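PDB 3K5I: phosphoribosyl-aminoimidazole carboxylase from Aspergillus clavatus, which probably catalyses the ATP-dependent carboxylation of 5-aminoimidazole ribonucleotide to its N5-carboxyamino form, a step of purine biosynthesis. Local coordinates for residues A[347-352]-A[360-365]; A[276-279]-A[283-286]. One frame throughout, in Å; residues are numbered along the deposited sequence. Where two conformers were deposited one is given.

Interaction 1. Residues A[347-352]-A[360-365]; sequences QAAECA and IHLYSK. With AIR (5-aminoimidazole ribonucleotide), chain I.
Ala349 and Ala352 face Ile360 and Leu362 where helix segment 347-352 runs nearly antiparallel (159°) to strand segment 360-362, their axes 9.4 Å apart at the closest. The packing is apolar, with no hydrogen bond across it. Ile360 does most of the work: with CG1 anti to the carbonyl carbon (chi1 -57°), its longer branch reaches the last turn of the helix, where CG1 meets Ala352 CB at 3.7 Å and CD1 reaches the backbone carbon Ala352 C at 3.6 Å. One turn earlier, Leu362 CD2 touches Ala349 CB at 4.1 Å. The small methyl group of Ala352 lets Ile360 lie close to the helix backbone. Helix 384-399 packs against Ala348, Cys351 and Ala352, while Leu362 packs on Leu46 of the second subunit. Past the strand, the chain turns to Lys365, whose side chain bends at chi3 and whose NZ donates a hydrogen bond to phosphate oxygen O6 of AIR at 2.8 Å. Lys373 O and Gln34 OE1 also hydrogen-bond this NZ. Three oxygen partners thus hold the ammonium group, which probably helps neutralise the phosphate, while the apolar contact, well away from the ligand, joins helix to strand.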
ATOM      1  N   GLN A 347       8.833 -12.399 -15.425  1.00 19.08           N
ATOM      2  CA  GLN A 347       7.909 -12.624 -16.498  1.00  8.77           C
ATOM      3  C   GLN A 347       6.474 -12.687 -15.949  1.00 25.37           C
ATOM      4  O   GLN A 347       5.531 -12.164 -16.541  1.00 34.13           O
ATOM      5  CB  GLN A 347       8.064 -14.068 -16.965  0.50  1.00           C
ATOM      6  CG  GLN A 347       9.423 -14.533 -17.385  0.50 99.75           C
ATOM      7  CD  GLN A 347       9.226 -15.764 -18.231  0.50 26.86           C
ATOM      8  OE1 GLN A 347      10.168 -16.528 -18.457  0.50 23.80           O
ATOM      9  NE2 GLN A 347       7.985 -15.935 -18.736  0.50  8.67           N
ATOM     10  N   ALA A 348       6.284 -13.332 -14.809  1.00 12.80           N
ATOM     11  CA  ALA A 348       4.954 -13.382 -14.196  1.00 17.42           C
ATOM     12  C   ALA A 348       4.461 -11.996 -13.772  1.00 13.62           C
ATOM     13  O   ALA A 348       3.297 -11.693 -13.968  1.00 20.76           O
ATOM     14  CB  ALA A 348       5.024 -14.133 -12.892  1.00 27.52           C
ATOM     15  N   ALA A 349       5.319 -11.210 -13.126  1.00 21.17           N
ATOM     16  CA  ALA A 349       4.911  -9.860 -12.679  1.00 13.16           C
ATOM     17  C   ALA A 349       4.533  -9.008 -13.874  1.00 27.15           C
ATOM     18  O   ALA A 349       3.620  -8.160 -13.859  1.00 23.65           O
ATOM     19  CB  ALA A 349       6.033  -9.168 -11.981  1.00 11.55           C
ATOM     20  N   GLU A 350       5.292  -9.271 -14.917  1.00 27.83           N
ATOM     21  CA  GLU A 350       5.083  -8.548 -16.152  1.00 17.48           C
ATOM     22  C   GLU A 350       3.727  -8.840 -16.736  1.00 22.36           C
ATOM     23  O   GLU A 350       3.050  -7.928 -17.171  1.00 36.89           O
ATOM     24  CB  GLU A 350       6.158  -9.064 -17.056  1.00 32.31           C
ATOM     25  CG  GLU A 350       6.317  -8.155 -18.197  1.00 28.54           C
ATOM     26  CD  GLU A 350       7.265  -8.812 -19.159  1.00 99.75           C
ATOM     27  OE1 GLU A 350       7.854  -7.893 -19.751  1.00 17.86           O
ATOM     28  OE2 GLU A 350       7.405 -10.079 -19.288  1.00 31.47           O
ATOM     29  N   CYS A 351       3.318 -10.107 -16.713  1.00 12.72           N
ATOM     30  CA  CYS A 351       2.019 -10.482 -17.202  1.00 91.74           C
ATOM     31  C   CYS A 351       0.943  -9.852 -16.310  1.00 10.91           C
ATOM     32  O   CYS A 351      -0.112  -9.375 -16.807  1.00 10.18           O
ATOM     33  CB  CYS A 351       1.943 -11.987 -17.047  1.00  9.58           C
ATOM     34  SG  CYS A 351       0.231 -12.509 -17.415  1.00 25.16           S
ATOM     35  N   ALA A 352       1.241  -9.821 -14.998  1.00 14.68           N
ATOM     36  CA  ALA A 352       0.297  -9.257 -14.021  1.00 10.70           C
ATOM     37  C   ALA A 352       0.010  -7.786 -14.331  1.00 31.04           C
ATOM     38  O   ALA A 352      -1.066  -7.275 -13.993  1.00 11.29           O
ATOM     39  CB  ALA A 352       0.863  -9.404 -12.589  1.00 16.37           C
ATOM     40  N   ILE A 360       0.190  -5.814  -7.769  1.00 14.89           N
ATOM     41  CA  ILE A 360       1.464  -6.515  -7.773  1.00  8.97           C
ATOM     42  C   ILE A 360       2.383  -6.198  -6.601  1.00 14.80           C
ATOM     43  O   ILE A 360       2.582  -5.050  -6.315  1.00  3.71           O
ATOM     44  CB  ILE A 360       2.241  -6.207  -9.069  1.00  8.06           C
ATOM     45  CG1 ILE A 360       1.403  -6.587 -10.325  1.00  9.53           C
ATOM     46  CG2 ILE A 360       3.638  -6.795  -8.954  1.00 19.71           C
ATOM     47  CD1 ILE A 360       1.465  -5.844 -11.666  1.00 30.14           C
ATOM     48  N   HIS A 361       2.948  -7.219  -5.953  1.00  6.81           N
ATOM     49  CA  HIS A 361       3.842  -7.027  -4.843  1.00 22.99           C
ATOM     50  C   HIS A 361       5.040  -7.873  -5.096  1.00 14.22           C
ATOM     51  O   HIS A 361       4.938  -9.101  -4.950  1.00  8.67           O
ATOM     52  CB  HIS A 361       3.198  -7.606  -3.558  1.00 26.02           C
ATOM     53  CG  HIS A 361       1.951  -6.890  -3.141  1.00 39.75           C
ATOM     54  ND1 HIS A 361       1.909  -6.101  -2.011  1.00 22.05           N
ATOM     55  CD2 HIS A 361       0.712  -6.842  -3.698  1.00 14.93           C
ATOM     56  CE1 HIS A 361       0.699  -5.574  -1.907  1.00 25.96           C
ATOM     57  NE2 HIS A 361      -0.041  -6.000  -2.917  1.00 32.46           N
ATOM     58  N   LEU A 362       6.167  -7.234  -5.378  1.00 18.59           N
ATOM     59  CA  LEU A 362       7.435  -7.962  -5.547  1.00  1.00           C
ATOM     60  C   LEU A 362       8.149  -7.688  -4.216  1.00 17.82           C
ATOM     61  O   LEU A 362       8.132  -6.572  -3.674  1.00  1.00           O
ATOM     62  CB  LEU A 362       8.308  -7.339  -6.656  1.00  1.00           C
ATOM     63  CG  LEU A 362       7.636  -7.595  -8.004  1.00 17.91           C
ATOM     64  CD1 LEU A 362       8.188  -6.754  -9.165  1.00 23.65           C
ATOM     65  CD2 LEU A 362       7.784  -9.102  -8.276  1.00 33.24           C
ATOM     66  N   TYR A 363       8.817  -8.730  -3.724  1.00 24.25           N
ATOM     67  CA  TYR A 363       9.570  -8.723  -2.473  1.00 11.55           C
ATOM     68  C   TYR A 363      10.985  -8.120  -2.404  1.00 15.24           C
ATOM     69  O   TYR A 363      11.501  -8.008  -1.277  1.00 15.23           O
ATOM     70  CB  TYR A 363       9.678 -10.148  -1.924  1.00  2.70           C
ATOM     71  CG  TYR A 363       8.262 -10.680  -1.633  1.00 21.41           C
ATOM     72  CD1 TYR A 363       8.022 -12.039  -1.467  1.00 18.53           C
ATOM     73  CD2 TYR A 363       7.161  -9.817  -1.547  1.00 15.36           C
ATOM     74  CE1 TYR A 363       6.705 -12.500  -1.304  1.00 15.39           C
ATOM     75  CE2 TYR A 363       5.821 -10.290  -1.339  1.00 24.50           C
ATOM     76  CZ  TYR A 363       5.606 -11.636  -1.202  1.00 15.30           C
ATOM     77  OH  TYR A 363       4.324 -12.183  -0.964  1.00 18.21           O
ATOM     78  N   SER A 364      11.569  -7.674  -3.527  1.00 16.46           N
ATOM     79  CA  SER A 364      12.935  -7.119  -3.515  1.00 15.91           C
ATOM     80  C   SER A 364      13.851  -8.231  -2.910  1.00 30.25           C
ATOM     81  O   SER A 364      14.800  -7.906  -2.183  1.00 10.35           O
ATOM     82  CB  SER A 364      13.065  -5.783  -2.727  1.00 25.26           C
ATOM     83  OG  SER A 364      14.043  -4.891  -3.315  1.00 16.49           O
ATOM     84  N   LYS A 365      13.612  -9.524  -3.183  1.00 23.37           N
ATOM     85  CA  LYS A 365      14.429 -10.645  -2.600  1.00 10.67           C
ATOM     86  C   LYS A 365      15.774 -11.129  -3.179  1.00 21.42           C
ATOM     87  O   LYS A 365      16.491 -11.999  -2.635  1.00 22.19           O
ATOM     88  CB  LYS A 365      13.537 -11.837  -2.170  1.00 17.53           C
ATOM     89  CG  LYS A 365      12.809 -11.628  -0.828  1.00 42.53           C
ATOM     90  CD  LYS A 365      11.688 -12.644  -0.601  1.00  5.16           C
ATOM     91  CE  LYS A 365      12.267 -14.072  -0.531  1.00 12.72           C
ATOM     92  NZ  LYS A 365      11.082 -14.878  -0.080  1.00 16.96           N
TER
HETATM   93  N1  AIR I 402       8.495 -16.208   6.264  1.00 15.09           N
HETATM   94  C2  AIR I 402       8.629 -16.453   7.599  1.00 12.43           C
HETATM   95  N3  AIR I 402       8.238 -17.661   7.998  1.00 21.38           N
HETATM   96  C4  AIR I 402       7.772 -18.225   6.824  1.00 23.18           C
HETATM   97  C5  AIR I 402       7.926 -17.359   5.744  1.00 16.33           C
HETATM   98  N6  AIR I 402       7.626 -17.512   4.415  1.00 12.66           N
HETATM   99  C1' AIR I 402       8.877 -15.070   5.395  1.00 12.58           C
HETATM  100  C2' AIR I 402       9.510 -13.886   6.163  1.00  1.38           C
HETATM  101  C3' AIR I 402      10.889 -14.552   6.315  1.00 12.79           C
HETATM  102  C4' AIR I 402      11.117 -14.954   4.856  1.00 18.73           C
HETATM  103  O4' AIR I 402       9.877 -15.625   4.561  1.00 18.21           O
HETATM  104  O2' AIR I 402       9.490 -12.565   5.585  1.00 18.93           O
HETATM  105  O3' AIR I 402      11.786 -13.643   6.916  1.00 14.06           O
HETATM  106  C5' AIR I 402      12.286 -15.087   3.898  1.00 23.84           C
HETATM  107  O5' AIR I 402      12.292 -16.343   3.160  1.00 15.36           O
HETATM  108  P   AIR I 402      13.536 -16.641   2.173  1.00 21.95           P
HETATM  109  O6  AIR I 402      13.019 -16.836   0.646  1.00 13.46           O
HETATM  110  O7  AIR I 402      14.131 -17.871   2.765  1.00 16.33           O
HETATM  111  O8  AIR I 402      14.451 -15.439   2.239  1.00 12.65           O

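Interaction 2. Residues A[276-279]-A[283-286]; sequences FLLE and IMLC. With ADP (adenosine-5'-diphosphate), chain G.
Phe276 and Met284 face each other as an antiparallel hydrogen-bonded pair, and Leu277 with Ile283 forms the next, non-hydrogen-bonded one; the short strands run at 154° to each other. Met284 N gives its proton to Phe276 O at 3.2 Å, nearly straight at 167°. The return bond, Phe276 N to Met284 O, is 2.7 Å in the model, though the position of Met284 O is less certain.

Aromatic contacts come next. The Phe276 ring carries Cys286 on one face: Cys286 CB stands 3.6 Å from the Phe276 ring centroid as a CH-pi contact, set off toward the rim. Because SG lies anti to the backbone N (chi1 172°), the sulfur continues past CB toward the CZ side of the ring. Cys286 SG lies 4.0 Å from the Phe276 ring centroid, an oblique sulfur-aromatic contact; the very short approach of SG to CZ in the model is doubtful. In the plane of the ring, at its edge, Phe276 CE2 meets ribose carbon C2' of ADP at 3.8 Å, and Cys286 SG lies 3.7 Å from ADP O1A, so both residues line the nucleotide pocket.

Aliphatic packing completes the contact. Leu278 CD1 meets Met284 SD at 4.1 Å. On the face away from Phe276 and Met284, Leu277 CD1 rests on Ile283 CG1 at 3.8 Å.

Strands 269-278 and 283-289 form a beta hairpin of the ATP-grasp domain. Glu274 and Glu287, on the same two strands, bind magnesium. Phe206 brings its ring to Phe276 with the planes nearly parallel, strand 206-216 pairs along the other side of strand 269-278, and helix 248-263 covers Leu277 and Ile283 through Ile250.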
ATOM      1  N   PHE A 276      -7.329 -28.532   7.299  1.00 24.72           N
ATOM      2  CA  PHE A 276      -7.635 -29.259   6.087  1.00 16.43           C
ATOM      3  C   PHE A 276      -9.120 -29.557   6.182  1.00 41.32           C
ATOM      4  O   PHE A 276      -9.633 -29.676   7.293  1.00 13.48           O
ATOM      5  CB  PHE A 276      -6.952 -30.620   6.051  1.00  9.40           C
ATOM      6  CG  PHE A 276      -5.463 -30.638   6.214  1.00 29.10           C
ATOM      7  CD1 PHE A 276      -4.916 -31.242   7.329  1.00 94.46           C
ATOM      8  CD2 PHE A 276      -4.611 -30.161   5.254  1.00 46.24           C
ATOM      9  CE1 PHE A 276      -3.552 -31.338   7.487  1.00 33.98           C
ATOM     10  CE2 PHE A 276      -3.210 -30.239   5.421  1.00 17.96           C
ATOM     11  CZ  PHE A 276      -2.679 -30.856   6.536  1.00 27.87           C
ATOM     12  N   LEU A 277      -9.777 -29.706   5.033  1.00 26.15           N
ATOM     13  CA  LEU A 277     -11.197 -30.005   5.027  1.00 21.56           C
ATOM     14  C   LEU A 277     -11.275 -31.434   4.596  1.00 69.24           C
ATOM     15  O   LEU A 277     -10.741 -31.814   3.544  1.00 16.12           O
ATOM     16  CB  LEU A 277     -12.025 -29.142   4.083  1.00 28.52           C
ATOM     17  CG  LEU A 277     -13.556 -29.270   4.297  1.00 14.06           C
ATOM     18  CD1 LEU A 277     -14.274 -29.080   5.622  1.00 14.32           C
ATOM     19  CD2 LEU A 277     -14.244 -28.396   3.282  1.00 15.77           C
ATOM     20  N   LEU A 278     -11.929 -32.207   5.454  1.00 50.36           N
ATOM     21  CA  LEU A 278     -12.079 -33.630   5.168  1.00 28.30           C
ATOM     22  C   LEU A 278     -13.238 -33.961   4.243  1.00 78.79           C
ATOM     23  O   LEU A 278     -14.233 -33.207   4.167  1.00 26.68           O
ATOM     24  CB  LEU A 278     -11.983 -34.472   6.434  1.00 74.76           C
ATOM     25  CG  LEU A 278     -10.584 -34.078   6.888  1.00 99.75           C
ATOM     26  CD1 LEU A 278     -10.237 -34.773   8.219  1.00 27.46           C
ATOM     27  CD2 LEU A 278      -9.655 -34.390   5.680  1.00 42.49           C
ATOM     28  N   GLU A 279     -13.063 -35.054   3.501  1.00 31.93           N
ATOM     29  CA  GLU A 279     -14.060 -35.508   2.550  1.00 33.58           C
ATOM     30  C   GLU A 279     -15.327 -35.743   3.319  1.00 99.75           C
ATOM     31  O   GLU A 279     -16.417 -35.757   2.733  1.00 70.86           O
ATOM     32  CB  GLU A 279     -13.635 -36.751   1.760  1.00 50.28           C
ATOM     33  CG  GLU A 279     -13.969 -36.719   0.277  1.00 99.75           C
ATOM     34  CD  GLU A 279     -12.804 -36.245  -0.585  1.00 99.75           C
ATOM     35  OE1 GLU A 279     -13.014 -35.433  -1.530  1.00 99.75           O
ATOM     36  OE2 GLU A 279     -11.659 -36.712  -0.347  1.00 99.75           O
ATOM     37  N   ILE A 283     -13.107 -31.157  10.371  1.00 49.70           N
ATOM     38  CA  ILE A 283     -11.890 -30.381  10.275  1.00 35.39           C
ATOM     39  C   ILE A 283     -10.682 -30.759  11.086  1.00 35.30           C
ATOM     40  O   ILE A 283     -10.726 -31.225  12.234  1.00 52.95           O
ATOM     41  CB  ILE A 283     -12.129 -28.852  10.248  1.00 52.36           C
ATOM     42  CG1 ILE A 283     -13.207 -28.539   9.214  1.00 25.32           C
ATOM     43  CG2 ILE A 283     -10.898 -28.107   9.778  1.00 19.93           C
ATOM     44  CD1 ILE A 283     -13.758 -27.085   9.283  1.00 24.76           C
ATOM     45  N   MET A 284      -9.573 -30.513  10.411  1.00 32.61           N
ATOM     46  CA  MET A 284      -8.283 -30.809  10.984  1.00 35.46           C
ATOM     47  C   MET A 284      -7.389 -29.581  10.891  1.00 37.69           C
ATOM     48  O   MET A 284      -7.424 -28.740   9.982  1.00 41.69           O
ATOM     49  CB  MET A 284      -7.691 -31.978  10.220  1.00 27.93           C
ATOM     50  CG  MET A 284      -6.621 -32.716  10.945  1.00 28.81           C
ATOM     51  SD  MET A 284      -7.023 -34.493  10.787  1.00 38.91           S
ATOM     52  CE  MET A 284      -5.667 -35.045   9.877  1.00 54.50           C
ATOM     53  N   LEU A 285      -6.574 -29.482  11.921  1.00 23.63           N
ATOM     54  CA  LEU A 285      -5.656 -28.375  11.938  1.00 30.74           C
ATOM     55  C   LEU A 285      -4.460 -28.933  11.158  1.00 13.73           C
ATOM     56  O   LEU A 285      -4.229 -30.151  11.176  1.00 34.45           O
ATOM     57  CB  LEU A 285      -5.306 -28.046  13.393  1.00 32.34           C
ATOM     58  CG  LEU A 285      -4.233 -26.961  13.403  1.00 46.23           C
ATOM     59  CD1 LEU A 285      -4.538 -25.769  14.328  1.00 17.47           C
ATOM     60  CD2 LEU A 285      -2.988 -27.703  13.795  1.00  8.99           C
ATOM     61  N   CYS A 286      -3.781 -28.086  10.385  1.00 33.44           N
ATOM     62  CA  CYS A 286      -2.616 -28.508   9.608  1.00 34.66           C
ATOM     63  C   CYS A 286      -1.412 -27.931  10.358  1.00 25.57           C
ATOM     64  O   CYS A 286      -0.423 -28.600  10.555  1.00 14.53           O
ATOM     65  CB  CYS A 286      -2.595 -27.953   8.180  1.00 35.71           C
ATOM     66  SG  CYS A 286      -0.978 -28.389   7.450  1.00 26.89           S
TER
HETATM   67  PB  ADP G 400       5.300 -25.649   5.948  1.00 15.05           P
HETATM   68  O1B ADP G 400       6.600 -25.646   5.240  1.00 16.77           O
HETATM   69  O2B ADP G 400       5.809 -25.102   7.264  1.00 29.81           O
HETATM   70  O3B ADP G 400       3.982 -24.823   5.801  1.00 10.47           O
HETATM   71  PA  ADP G 400       3.153 -27.724   6.207  1.00 20.75           P
HETATM   72  O1A ADP G 400       2.109 -26.710   6.369  1.00  6.67           O
HETATM   73  O2A ADP G 400       2.964 -28.796   7.251  1.00 19.42           O
HETATM   74  O3A ADP G 400       4.631 -27.093   6.164  1.00 27.99           O
HETATM   75  O5' ADP G 400       2.778 -28.355   4.777  1.00 14.72           O
HETATM   76  C5' ADP G 400       2.501 -27.537   3.633  1.00 21.78           C
HETATM   77  C4' ADP G 400       1.394 -28.164   2.823  1.00 30.87           C
HETATM   78  O4' ADP G 400       1.772 -29.513   2.446  1.00 23.47           O
HETATM   79  C3' ADP G 400       0.053 -28.422   3.487  1.00  9.37           C
HETATM   80  O3' ADP G 400      -0.738 -27.266   3.168  1.00 12.06           O
HETATM   81  C2' ADP G 400      -0.580 -29.580   2.707  1.00 29.22           C
HETATM   82  O2' ADP G 400      -0.774 -29.239   1.302  1.00 14.68           O
HETATM   83  C1' ADP G 400       0.697 -30.384   2.588  1.00  8.68           C
HETATM   84  N9  ADP G 400       0.705 -31.311   3.709  1.00 19.15           N
HETATM   85  C8  ADP G 400       1.274 -31.053   4.926  1.00 25.40           C
HETATM   86  N7  ADP G 400       0.983 -32.031   5.814  1.00 27.50           N
HETATM   87  C5  ADP G 400       0.272 -32.935   5.051  1.00 19.40           C
HETATM   88  C6  ADP G 400      -0.204 -34.244   5.398  1.00 99.75           C
HETATM   89  N6  ADP G 400      -0.244 -34.914   6.404  1.00 11.60           N
HETATM   90  N1  ADP G 400      -0.883 -34.898   4.410  1.00 12.17           N
HETATM   91  C2  ADP G 400      -1.032 -34.418   3.119  1.00 28.62           C
HETATM   92  N3  ADP G 400      -0.498 -33.275   2.781  1.00 34.85           N
HETATM   93  C4  ADP G 400       0.112 -32.550   3.735  1.00 31.48           C

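How the interactions relate
Interaction 2 comes first along the chain, in the ATP-grasp domain, and interaction 1 follows in the phosphoribosylaminoimidazole carboxylase C-terminal domain. Their centres lie 32 Å apart and their nearest atoms about 19 Å, so they do not touch. One antiparallel sheet nevertheless reaches both: counted within this chain, strand 283-289 is outermost at one end and strand 358-362 at the other, with strand 269-278 next to the first. Each contact also leads to a bound molecule, Phe276 and Cys286 to ADP and Lys365 to the AIR phosphate. The sheet therefore spans from the nucleotide pocket to a region beside the substrate pocket, consistent with an enzyme that brings both ligands together.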